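Local coordinates for protein putative O-Methyltransferase (Corynebacterium glutamicum, PDB 3DR5) that probably transfers a methyl group from S-adenosyl-L-methionine to an oxygen of an acceptor that has not been identified, at residues A148-L152 with V209-A213; L132-Q136 with L159-D163; L142-D147 with D185-I190; T58-T64 with T82-D88. All coordinates share one frame; numbering follows the deposited sequence.

Contact 1: residues A148-L152 with V209-A213; sequences AAWPL and VVTKA
Trp150 and Lys212 lay their side chains against each other where helix 142-152 covers strand 207-212, an antiparallel member of the Rossmann-like sheet that characterises class I methyltransferases. The lysine passes over one face of the indole. Its CE stands 3.6 Å above the ring plane, displaced toward the rim, and makes a CH-pi contact with the five-membered ring. The ammonium group continues over the same ring, NZ being 4.4 Å from its centroid and 11° off the normal, a cation-pi arrangement. The same NZ donates to Trp150 O at 2.8 Å, arriving tilted 33° from the carbonyl plane, and it makes a second hydrogen bond to Leu153 O. Two main-chain carbonyls near the C-terminal end of the helix thus hold the charge, and their partial negative character would suit it. The lysine chain is extended except at one point: a bend at chi3 (-74°) turns the tip toward the backbone carbonyl of the same tryptophan. Further out, Ile193 and Ala196 also touch the indole, and Val210 is fixed by a backbone bond to Leu159 in the next strand. At the far end of the indole, Trp150 CH2 comes within 3.6 Å of Lys212 CA, and Val210 O lies in the plane of the ring at its edge, 3.8 Å from Trp150 CZ3.

Contact 2: residues L132-Q136 with L159-D163; sequences LVFGQ and LVLAD
Val133 and Gly135 of one strand and Val160 and Ala162 of the other exchange three backbone hydrogen bonds, the pattern of two parallel strands at the centre of a Rossmann-like sheet. Val160 is gripped at both of its polar atoms: its N donates to Val133 O at 2.7 Å, and its O accepts Gly135 N at 2.8 Å, both bonds nearly straight. The third bond is longer, Ala162 N to Gly135 O at 3.2 Å, and here the acceptor has a second donor. A water gives one proton to Gly135 O at 2.8 Å and the other to Ala162 O at 3.0 Å, bridging the strands just where they begin to part. Val133 O also receives a CA-H...O contact from Leu159 CA, 3.3 Å away. Phe134 spends its own N and O on Ile61 and Ile63 in the strand on its other flank. At the loop end, Asp163 OD1 is satisfied by Ala205 N.

Side chains close both faces of the pairing. With CG anti to the backbone N (chi1 171°), the Phe134 ring runs along the strands and brings CZ to 3.8 Å from Ala162 CB. Leu132, Phe134 and Val160 form the face packed by helix 39-51. Leu159 and Leu161 meet helix 142-152 on the opposite face, where side-chain-less Gly135 lets Leu145 settle on its CA, while Val133 leans toward Ile61 and Ile63 of strand 59-63.

Contact 3: residues L142-D147 with D185-I190; sequences LKALVD and DADEYI
Tyr189 is met from two directions by residues 142-147 of helix 142-152: Lys143 lies over a face of its ring and Asp147 takes its hydroxyl. The polar interactions are linked. Tyr189 OH donates to Asp147 OD1 at 2.8 Å, and OD1 accepts with its syn lone pair, on the side of the other oxygen; the carboxylate plane stands 78° from the ring. Asp147 OD2 makes a salt bridge with Lys143 NZ at 3.4 Å, one helical turn back. The carboxylate therefore divides its two oxygens between a phenol across the interface and an ammonium on its own helix, which would be expected to steady its negative charge.

The aromatic interactions come from the same lysine. Lys143 CE sits 3.6 Å above the Tyr189 ring, directly over its centre, as a CH-pi contact, and NZ follows at 4.4 Å from the centroid as a cation-pi partner. Bends at chi2 and chi3 fold the lysine chain across the ring at about a right angle to the tyrosine side chain. Asp185 OD1 borders the aliphatic part of that chain, 3.8 Å from Lys143 CG.

Apolar contacts fill the buried side. Leu142 CB meets Ala186 CB at 3.7 Å, the small alanine allowing the backbones to approach closely here, and Val146 CG2 touches Ile190 CG1 at 3.9 Å. Within these segments the helix axes run 31° apart. Val146 and Ile190 both pack on Leu161 of strand 157-161, placing the two helices side by side on one face of the sheet; Asp187, turned away, reaches Arg200 of strand 196-201 and Tyr11 of the second subunit.

Contact 4: residues T58-T64 with T82-D88; sequences TGAIAIT and TTLTCID
Ile87 brings its CD1 against both isoleucines of the neighbouring strand, 3.8 Å from Ile61 CG2 and 4.0 Å from Ile63 CG1. Its CG1 points away from its own carbonyl carbon (chi1 -46°), which carries the methyl end back along the strand toward Ile61. Ile63 and Ile87 lie side by side, pointing the same way.

Ala62 occupies the other face of these parallel strands, the ends of a beta-alpha-beta crossover. Its CB meets Leu84 CD1 at 4.0 Å, and it also touches Val70 of the connecting helix 67-77. Both of its backbone polar atoms cross the contact: N donates to Thr85 O at 2.8 Å, and O accepts Ile87 N at 3.0 Å.

Thr58 starts the pairing. Its O takes Thr83 N at 2.9 Å, while its CG2 lies near Thr83 OG1. A water next to this end is hydrogen-bonded to Ala60 O, to Thr83 OG1 and, at 2.6 Å, to Thr85 OG1.

Backbone bonds run the length of the pairing. The hydroxyls and the water add a polar patch over Thr83 and Thr85, and aliphatic groups pack beyond it, implying a pairing held by main-chain polarity and apolar packing.

Contacts 2 and 4 form the buried core: both are parallel strand pairings, and they join directly because strands 130-135 and 59-63 are neighbours, so the four strands make one continuous sheet. Contacts 1 and 3 are partly exposed and share helix 142-152, whose opposite ends meet strand 207-212 and helix 178-190. Their chemistry differs accordingly. In the core, main-chain bonds and aliphatic side chains dominate, whereas each outer contact sets a lysine over an aromatic face, with backbone carbonyls as the anchor in one and a carboxylate in the other. Ala149 of contact 1 packs on Leu159 of contact 2, and Leu145 of contact 3 on Ile63 of contact 4, joining sheet to helical layer.

Contact 1: residues A148-L152 with V209-A213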
loop_
_atom_site.group_PDB
_atom_site.type_symbol
_atom_site.label_atom_id
_atom_site.label_comp_id
_atom_site.label_asym_id
_atom_site.label_seq_id
_atom_site.Cartn_x
_atom_site.Cartn_y
_atom_site.Cartn_z
ATOM N N ALA A 148 -21.450 -4.414 -1.353
ATOM C CA ALA A 148 -21.775 -3.617 -2.532
ATOM C C ALA A 148 -20.570 -3.449 -3.448
ATOM O O ALA A 148 -20.680 -3.559 -4.667
ATOM C CB ALA A 148 -22.302 -2.243 -2.108
ATOM N N ALA A 149 -19.415 -3.179 -2.857
ATOM C CA ALA A 149 -18.209 -2.961 -3.635
ATOM C C ALA A 149 -17.560 -4.211 -4.223
ATOM O O ALA A 149 -17.070 -4.189 -5.357
ATOM C CB ALA A 149 -17.190 -2.187 -2.790
ATOM N N TRP A 150 -17.568 -5.306 -3.472
ATOM C CA TRP A 150 -16.905 -6.525 -3.936
ATOM C C TRP A 150 -17.206 -6.941 -5.366
ATOM O O TRP A 150 -16.283 -7.168 -6.157
ATOM C CB TRP A 150 -17.183 -7.697 -2.985
ATOM C CG TRP A 150 -16.107 -8.758 -3.047
ATOM C CD1 TRP A 150 -16.251 -10.050 -3.454
ATOM C CD2 TRP A 150 -14.719 -8.593 -2.716
ATOM N NE1 TRP A 150 -15.040 -10.704 -3.396
ATOM C CE2 TRP A 150 -14.084 -9.834 -2.943
ATOM C CE3 TRP A 150 -13.953 -7.519 -2.239
ATOM C CZ2 TRP A 150 -12.711 -10.029 -2.725
ATOM C CZ3 TRP A 150 -12.589 -7.712 -2.018
ATOM C CH2 TRP A 150 -11.986 -8.961 -2.255
ATOM N N PRO A 151 -18.493 -7.035 -5.725
ATOM C CA PRO A 151 -18.835 -7.434 -7.093
ATOM C C PRO A 151 -18.273 -6.498 -8.161
ATOM O O PRO A 151 -17.961 -6.930 -9.266
ATOM C CB PRO A 151 -20.368 -7.416 -7.101
ATOM C CG PRO A 151 -20.750 -7.578 -5.667
ATOM C CD PRO A 151 -19.702 -6.805 -4.913
ATOM N N LEU A 152 -18.151 -5.215 -7.829
ATOM C CA LEU A 152 -17.656 -4.214 -8.777
ATOM C C LEU A 152 -16.147 -4.289 -8.994
ATOM O O LEU A 152 -15.632 -3.900 -10.040
ATOM C CB LEU A 152 -18.031 -2.812 -8.295
ATOM C CG LEU A 152 -19.495 -2.551 -7.907
ATOM C CD1 LEU A 152 -19.627 -1.192 -7.200
ATOM C CD2 LEU A 152 -20.372 -2.598 -9.152
ATOM N N VAL A 209 -7.582 -2.499 3.833
ATOM C CA VAL A 209 -7.635 -2.597 2.392
ATOM C C VAL A 209 -7.752 -4.085 2.067
ATOM O O VAL A 209 -6.994 -4.926 2.555
ATOM C CB VAL A 209 -6.410 -1.887 1.677
ATOM C CG1 VAL A 209 -5.352 -1.537 2.674
ATOM C CG2 VAL A 209 -5.894 -2.730 0.532
ATOM N N VAL A 210 -8.748 -4.416 1.266
ATOM C CA VAL A 210 -8.957 -5.786 0.896
ATOM C C VAL A 210 -8.943 -5.857 -0.621
ATOM O O VAL A 210 -9.768 -5.248 -1.321
ATOM C CB VAL A 210 -10.268 -6.360 1.594
ATOM C CG1 VAL A 210 -11.114 -5.223 2.119
ATOM C CG2 VAL A 210 -11.026 -7.275 0.684
ATOM N N THR A 211 -7.971 -6.596 -1.136
ATOM C CA THR A 211 -7.860 -6.713 -2.563
ATOM C C THR A 211 -8.304 -8.095 -3.022
ATOM O O THR A 211 -8.124 -9.092 -2.315
ATOM C CB THR A 211 -6.418 -6.306 -3.049
ATOM O OG1 THR A 211 -5.760 -7.401 -3.690
ATOM C CG2 THR A 211 -5.596 -5.782 -1.899
ATOM N N LYS A 212 -8.919 -8.137 -4.200
ATOM C CA LYS A 212 -9.433 -9.376 -4.753
ATOM C C LYS A 212 -8.286 -10.175 -5.335
ATOM O O LYS A 212 -7.613 -9.765 -6.277
ATOM C CB LYS A 212 -10.506 -9.075 -5.816
ATOM C CG LYS A 212 -11.230 -10.300 -6.333
ATOM C CD LYS A 212 -12.366 -9.944 -7.292
ATOM C CE LYS A 212 -13.575 -9.372 -6.557
ATOM N NZ LYS A 212 -14.732 -9.159 -7.477
ATOM N N ALA A 213 -8.063 -11.339 -4.747
ATOM C CA ALA A 213 -6.983 -12.215 -5.170
ATOM C C ALA A 213 -7.091 -12.682 -6.612
ATOM O O ALA A 213 -8.189 -12.813 -7.149
ATOM C CB ALA A 213 -6.910 -13.429 -4.230
#

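Contact 2: residues L132-Q136 with L159-D163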
loop_
_atom_site.group_PDB
_atom_site.type_symbol
_atom_site.label_atom_id
_atom_site.label_comp_id
_atom_site.label_asym_id
_atom_site.label_seq_id
_atom_site.Cartn_x
_atom_site.Cartn_y
_atom_site.Cartn_z
ATOM N N LEU A 132 -10.121 0.017 -8.197
ATOM C CA LEU A 132 -9.899 0.617 -6.885
ATOM C C LEU A 132 -11.145 1.317 -6.359
ATOM O O LEU A 132 -11.794 2.085 -7.072
ATOM C CB LEU A 132 -8.735 1.623 -6.964
ATOM C CG LEU A 132 -8.408 2.503 -5.743
ATOM C CD1 LEU A 132 -7.836 1.638 -4.624
ATOM C CD2 LEU A 132 -7.411 3.597 -6.128
ATOM N N VAL A 133 -11.480 1.040 -5.106
ATOM C CA VAL A 133 -12.624 1.667 -4.477
ATOM C C VAL A 133 -12.217 2.150 -3.086
ATOM O O VAL A 133 -11.734 1.380 -2.254
ATOM C CB VAL A 133 -13.825 0.687 -4.371
ATOM C CG1 VAL A 133 -15.006 1.370 -3.674
ATOM C CG2 VAL A 133 -14.232 0.218 -5.768
ATOM N N PHE A 134 -12.391 3.443 -2.852
ATOM C CA PHE A 134 -12.087 4.045 -1.566
ATOM C C PHE A 134 -13.420 4.389 -0.916
ATOM O O PHE A 134 -14.293 5.021 -1.530
ATOM C CB PHE A 134 -11.270 5.335 -1.717
ATOM C CG PHE A 134 -11.118 6.095 -0.428
ATOM C CD1 PHE A 134 -10.110 5.772 0.475
ATOM C CD2 PHE A 134 -12.013 7.113 -0.103
ATOM C CE1 PHE A 134 -10.005 6.448 1.699
ATOM C CE2 PHE A 134 -11.922 7.793 1.115
ATOM C CZ PHE A 134 -10.911 7.465 2.017
ATOM N N GLY A 135 -13.577 3.961 0.330
ATOM C CA GLY A 135 -14.801 4.246 1.048
ATOM C C GLY A 135 -14.588 4.946 2.382
ATOM O O GLY A 135 -13.756 4.535 3.194
ATOM N N GLN A 136 -15.303 6.047 2.581
ATOM C CA GLN A 136 -15.252 6.772 3.840
ATOM C C GLN A 136 -16.711 6.777 4.307
ATOM O O GLN A 136 -17.508 7.643 3.933
ATOM C CB GLN A 136 -14.757 8.217 3.665
ATOM C CG GLN A 136 -14.756 8.988 4.978
ATOM C CD GLN A 136 -13.453 8.867 5.743
ATOM O OE1 GLN A 136 -13.417 8.343 6.858
ATOM N NE2 GLN A 136 -12.373 9.356 5.150
ATOM N N LEU A 159 -10.172 -2.614 -2.287
ATOM C CA LEU A 159 -11.198 -1.855 -1.598
ATOM C C LEU A 159 -10.448 -1.267 -0.387
ATOM O O LEU A 159 -9.848 -2.003 0.407
ATOM C CB LEU A 159 -12.332 -2.771 -1.104
ATOM C CG LEU A 159 -13.366 -2.137 -0.165
ATOM C CD1 LEU A 159 -14.103 -0.995 -0.867
ATOM C CD2 LEU A 159 -14.348 -3.220 0.266
ATOM N N VAL A 160 -10.467 0.057 -0.258
ATOM C CA VAL A 160 -9.800 0.748 0.845
ATOM C C VAL A 160 -10.826 1.379 1.784
ATOM O O VAL A 160 -11.583 2.271 1.385
ATOM C CB VAL A 160 -8.841 1.833 0.312
ATOM C CG1 VAL A 160 -8.110 2.489 1.467
ATOM C CG2 VAL A 160 -7.836 1.201 -0.651
ATOM N N LEU A 161 -10.848 0.913 3.034
ATOM C CA LEU A 161 -11.803 1.400 4.035
ATOM C C LEU A 161 -11.145 2.244 5.120
ATOM O O LEU A 161 -10.464 1.725 6.006
ATOM C CB LEU A 161 -12.537 0.212 4.670
ATOM C CG LEU A 161 -13.197 -0.745 3.659
ATOM C CD1 LEU A 161 -13.710 -2.000 4.374
ATOM C CD2 LEU A 161 -14.332 -0.031 2.937
ATOM N N ALA A 162 -11.362 3.552 5.048
ATOM C CA ALA A 162 -10.794 4.490 6.015
ATOM C C ALA A 162 -11.368 4.358 7.425
ATOM O O ALA A 162 -12.553 4.060 7.595
ATOM C CB ALA A 162 -10.989 5.917 5.525
ATOM N N ASP A 163 -10.509 4.589 8.423
ATOM C CA ASP A 163 -10.875 4.556 9.842
ATOM C C ASP A 163 -11.730 3.365 10.270
ATOM O O ASP A 163 -12.475 3.457 11.241
ATOM C CB ASP A 163 -11.620 5.835 10.214
ATOM C CG ASP A 163 -10.900 7.086 9.758
ATOM O OD1 ASP A 163 -9.658 7.117 9.856
ATOM O OD2 ASP A 163 -11.570 8.046 9.313
HETATM O O HOH W 1 -14.862 3.865 5.674
#

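Contact 3: residues L142-D147 with D185-I190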
loop_
_atom_site.group_PDB
_atom_site.type_symbol
_atom_site.label_atom_id
_atom_site.label_comp_id
_atom_site.label_asym_id
_atom_site.label_seq_id
_atom_site.Cartn_x
_atom_site.Cartn_y
_atom_site.Cartn_z
ATOM N N LEU A 142 -20.083 -0.237 6.897
ATOM C CA LEU A 142 -18.939 -0.986 6.378
ATOM C C LEU A 142 -19.204 -2.306 5.697
ATOM O O LEU A 142 -18.735 -2.535 4.575
ATOM C CB LEU A 142 -17.874 -1.160 7.466
ATOM C CG LEU A 142 -17.107 0.102 7.893
ATOM C CD1 LEU A 142 -16.277 -0.199 9.132
ATOM C CD2 LEU A 142 -16.212 0.579 6.755
ATOM N N LYS A 143 -19.965 -3.154 6.368
ATOM C CA LYS A 143 -20.317 -4.456 5.843
ATOM C C LYS A 143 -21.083 -4.307 4.532
ATOM O O LYS A 143 -20.787 -4.976 3.537
ATOM C CB LYS A 143 -21.198 -5.197 6.851
ATOM C CG LYS A 143 -20.835 -6.662 7.052
ATOM C CD LYS A 143 -22.057 -7.575 7.037
ATOM C CE LYS A 143 -22.218 -8.254 5.678
ATOM N NZ LYS A 143 -23.355 -9.218 5.637
ATOM N N ALA A 144 -22.075 -3.425 4.533
ATOM C CA ALA A 144 -22.893 -3.203 3.348
ATOM C C ALA A 144 -22.039 -2.665 2.207
ATOM O O ALA A 144 -22.255 -3.008 1.044
ATOM C CB ALA A 144 -24.036 -2.232 3.670
ATOM N N LEU A 145 -21.059 -1.829 2.541
ATOM C CA LEU A 145 -20.195 -1.268 1.517
ATOM C C LEU A 145 -19.338 -2.380 0.891
ATOM O O LEU A 145 -19.111 -2.385 -0.322
ATOM C CB LEU A 145 -19.310 -0.145 2.102
ATOM C CG LEU A 145 -18.483 0.611 1.051
ATOM C CD1 LEU A 145 -19.426 1.263 0.028
ATOM C CD2 LEU A 145 -17.602 1.665 1.727
ATOM N N VAL A 146 -18.871 -3.320 1.715
ATOM C CA VAL A 146 -18.051 -4.441 1.241
ATOM C C VAL A 146 -18.857 -5.322 0.288
ATOM O O VAL A 146 -18.373 -5.734 -0.766
ATOM C CB VAL A 146 -17.577 -5.320 2.417
ATOM C CG1 VAL A 146 -16.761 -6.485 1.900
ATOM C CG2 VAL A 146 -16.764 -4.489 3.396
ATOM N N ASP A 147 -20.093 -5.616 0.680
ATOM C CA ASP A 147 -20.979 -6.447 -0.129
ATOM C C ASP A 147 -21.325 -5.736 -1.422
ATOM O O ASP A 147 -21.475 -6.367 -2.465
ATOM C CB ASP A 147 -22.264 -6.766 0.639
ATOM C CG ASP A 147 -22.005 -7.582 1.884
ATOM O OD1 ASP A 147 -21.133 -8.476 1.833
ATOM O OD2 ASP A 147 -22.674 -7.337 2.910
ATOM N N ASP A 185 -17.848 -6.379 13.677
ATOM C CA ASP A 185 -18.477 -7.360 12.788
ATOM C C ASP A 185 -17.958 -7.217 11.358
ATOM O O ASP A 185 -17.788 -8.209 10.641
ATOM C CB ASP A 185 -20.002 -7.217 12.794
ATOM C CG ASP A 185 -20.678 -8.210 11.872
ATOM O OD1 ASP A 185 -20.826 -7.910 10.669
ATOM O OD2 ASP A 185 -21.047 -9.304 12.348
ATOM N N ALA A 186 -17.708 -5.979 10.947
ATOM C CA ALA A 186 -17.184 -5.715 9.610
ATOM C C ALA A 186 -15.796 -6.372 9.507
ATOM O O ALA A 186 -15.523 -7.123 8.573
ATOM C CB ALA A 186 -17.071 -4.208 9.383
ATOM N N ASP A 187 -14.924 -6.087 10.470
ATOM C CA ASP A 187 -13.572 -6.645 10.481
ATOM C C ASP A 187 -13.650 -8.178 10.433
ATOM O O ASP A 187 -13.040 -8.817 9.569
ATOM C CB ASP A 187 -12.837 -6.175 11.747
ATOM C CG ASP A 187 -11.374 -6.593 11.770
ATOM O OD1 ASP A 187 -10.569 -6.049 10.975
ATOM O OD2 ASP A 187 -11.032 -7.479 12.588
ATOM N N GLU A 188 -14.402 -8.762 11.362
ATOM C CA GLU A 188 -14.568 -10.211 11.414
ATOM C C GLU A 188 -15.147 -10.735 10.094
ATOM O O GLU A 188 -14.732 -11.779 9.595
ATOM C CB GLU A 188 -15.490 -10.583 12.582
ATOM C CG GLU A 188 -15.879 -12.045 12.635
ATOM C CD GLU A 188 -16.708 -12.369 13.859
ATOM O OE1 GLU A 188 -16.285 -11.986 14.971
ATOM O OE2 GLU A 188 -17.771 -13.012 13.715
ATOM N N TYR A 189 -16.110 -10.008 9.532
ATOM C CA TYR A 189 -16.725 -10.402 8.263
ATOM C C TYR A 189 -15.720 -10.287 7.117
ATOM O O TYR A 189 -15.615 -11.180 6.273
ATOM C CB TYR A 189 -17.922 -9.516 7.940
ATOM C CG TYR A 189 -18.552 -9.856 6.612
ATOM C CD1 TYR A 189 -19.245 -11.052 6.438
ATOM C CD2 TYR A 189 -18.428 -9.000 5.518
ATOM C CE1 TYR A 189 -19.806 -11.388 5.213
ATOM C CE2 TYR A 189 -18.983 -9.326 4.282
ATOM C CZ TYR A 189 -19.669 -10.521 4.139
ATOM O OH TYR A 189 -20.233 -10.849 2.931
ATOM N N ILE A 190 -14.982 -9.180 7.084
ATOM C CA ILE A 190 -13.991 -8.963 6.042
ATOM C C ILE A 190 -12.925 -10.070 6.071
ATOM O O ILE A 190 -12.506 -10.566 5.027
ATOM C CB ILE A 190 -13.327 -7.564 6.197
ATOM C CG1 ILE A 190 -14.281 -6.482 5.674
ATOM C CG2 ILE A 190 -11.980 -7.523 5.461
ATOM C CD1 ILE A 190 -13.849 -5.061 6.001
#

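Contact 4: residues T58-T64 with T82-D88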
loop_
_atom_site.group_PDB
_atom_site.type_symbol
_atom_site.label_atom_id
_atom_site.label_comp_id
_atom_site.label_asym_id
_atom_site.label_seq_id
_atom_site.Cartn_x
_atom_site.Cartn_y
_atom_site.Cartn_z
ATOM N N THR A 58 -12.629 0.404 -15.627
ATOM C CA THR A 58 -13.312 1.671 -15.833
ATOM C C THR A 58 -12.533 2.726 -15.043
ATOM O O THR A 58 -12.490 3.904 -15.422
ATOM C CB THR A 58 -14.767 1.613 -15.319
ATOM O OG1 THR A 58 -15.460 0.545 -15.975
ATOM C CG2 THR A 58 -15.493 2.928 -15.614
ATOM N N GLY A 59 -11.907 2.295 -13.947
ATOM C CA GLY A 59 -11.141 3.215 -13.117
ATOM C C GLY A 59 -11.359 3.025 -11.626
ATOM O O GLY A 59 -11.446 1.900 -11.123
ATOM N N ALA A 60 -11.479 4.134 -10.913
ATOM C CA ALA A 60 -11.658 4.079 -9.477
ATOM C C ALA A 60 -12.956 4.703 -9.001
ATOM O O ALA A 60 -13.597 5.476 -9.719
ATOM C CB ALA A 60 -10.462 4.758 -8.787
ATOM N N ILE A 61 -13.337 4.349 -7.778
ATOM C CA ILE A 61 -14.525 4.912 -7.151
ATOM C C ILE A 61 -14.115 5.496 -5.792
ATOM O O ILE A 61 -13.410 4.843 -5.010
ATOM C CB ILE A 61 -15.621 3.863 -6.880
ATOM C CG1 ILE A 61 -16.107 3.247 -8.189
ATOM C CG2 ILE A 61 -16.819 4.535 -6.177
ATOM C CD1 ILE A 61 -17.111 2.123 -8.000
ATOM N N ALA A 62 -14.531 6.733 -5.532
ATOM C CA ALA A 62 -14.267 7.384 -4.247
ATOM C C ALA A 62 -15.635 7.679 -3.602
ATOM O O ALA A 62 -16.409 8.500 -4.096
ATOM C CB ALA A 62 -13.477 8.696 -4.433
ATOM N N ILE A 63 -15.934 6.989 -2.510
ATOM C CA ILE A 63 -17.184 7.166 -1.788
ATOM C C ILE A 63 -16.846 7.916 -0.510
ATOM O O ILE A 63 -16.440 7.326 0.491
ATOM C CB ILE A 63 -17.811 5.806 -1.462
ATOM C CG1 ILE A 63 -18.222 5.113 -2.764
ATOM C CG2 ILE A 63 -19.002 5.988 -0.547
ATOM C CD1 ILE A 63 -18.003 3.617 -2.748
ATOM N N THR A 64 -17.060 9.226 -0.535
ATOM C CA THR A 64 -16.711 10.067 0.603
ATOM C C THR A 64 -17.219 11.497 0.432
ATOM O O THR A 64 -17.368 11.970 -0.692
ATOM C CB THR A 64 -15.172 10.120 0.736
ATOM O OG1 THR A 64 -14.787 11.123 1.680
ATOM C CG2 THR A 64 -14.529 10.467 -0.633
ATOM N N THR A 82 -8.847 6.022 -17.830
ATOM C CA THR A 82 -9.785 5.541 -16.818
ATOM C C THR A 82 -10.441 6.783 -16.221
ATOM O O THR A 82 -10.002 7.908 -16.472
ATOM C CB THR A 82 -9.079 4.779 -15.671
ATOM O OG1 THR A 82 -8.212 5.679 -14.965
ATOM C CG2 THR A 82 -8.267 3.608 -16.214
ATOM N N THR A 83 -11.498 6.590 -15.443
ATOM C CA THR A 83 -12.175 7.724 -14.818
ATOM C C THR A 83 -12.247 7.556 -13.300
ATOM O O THR A 83 -12.043 6.459 -12.762
ATOM C CB THR A 83 -13.643 7.895 -15.313
ATOM O OG1 THR A 83 -14.419 6.755 -14.915
ATOM C CG2 THR A 83 -13.705 8.043 -16.833
ATOM N N LEU A 84 -12.511 8.658 -12.609
ATOM C CA LEU A 84 -12.697 8.608 -11.167
ATOM C C LEU A 84 -14.188 8.867 -10.984
ATOM O O LEU A 84 -14.732 9.856 -11.486
ATOM C CB LEU A 84 -11.899 9.700 -10.432
ATOM C CG LEU A 84 -12.284 9.911 -8.955
ATOM C CD1 LEU A 84 -11.902 8.691 -8.112
ATOM C CD2 LEU A 84 -11.574 11.154 -8.439
ATOM N N THR A 85 -14.859 7.962 -10.288
ATOM C CA THR A 85 -16.284 8.102 -10.024
ATOM C C THR A 85 -16.437 8.460 -8.550
ATOM O O THR A 85 -16.065 7.684 -7.669
ATOM C CB THR A 85 -17.036 6.792 -10.335
ATOM O OG1 THR A 85 -16.953 6.523 -11.740
ATOM C CG2 THR A 85 -18.492 6.889 -9.916
ATOM N N CYS A 86 -16.978 9.648 -8.292
ATOM C CA CYS A 86 -17.193 10.126 -6.932
ATOM C C CYS A 86 -18.660 9.961 -6.573
ATOM O O CYS A 86 -19.543 10.203 -7.392
ATOM C CB CYS A 86 -16.805 11.598 -6.813
ATOM S SG CYS A 86 -15.111 11.961 -7.319
ATOM N N ILE A 87 -18.916 9.555 -5.337
ATOM C CA ILE A 87 -20.283 9.334 -4.885
ATOM C C ILE A 87 -20.612 9.955 -3.530
ATOM O O ILE A 87 -20.007 9.593 -2.511
ATOM C CB ILE A 87 -20.597 7.825 -4.761
ATOM C CG1 ILE A 87 -20.106 7.076 -6.001
ATOM C CG2 ILE A 87 -22.096 7.621 -4.540
ATOM C CD1 ILE A 87 -20.461 5.602 -6.011
ATOM N N ASP A 88 -21.551 10.897 -3.532
ATOM C CA ASP A 88 -22.029 11.525 -2.306
ATOM C C ASP A 88 -23.394 12.166 -2.606
ATOM O O ASP A 88 -23.612 12.694 -3.693
ATOM C CB ASP A 88 -21.050 12.584 -1.772
ATOM C CG ASP A 88 -21.434 13.070 -0.372
ATOM O OD1 ASP A 88 -21.209 12.326 0.603
ATOM O OD2 ASP A 88 -21.984 14.184 -0.254
HETATM O O HOH W 2 -14.867 5.217 -12.617
#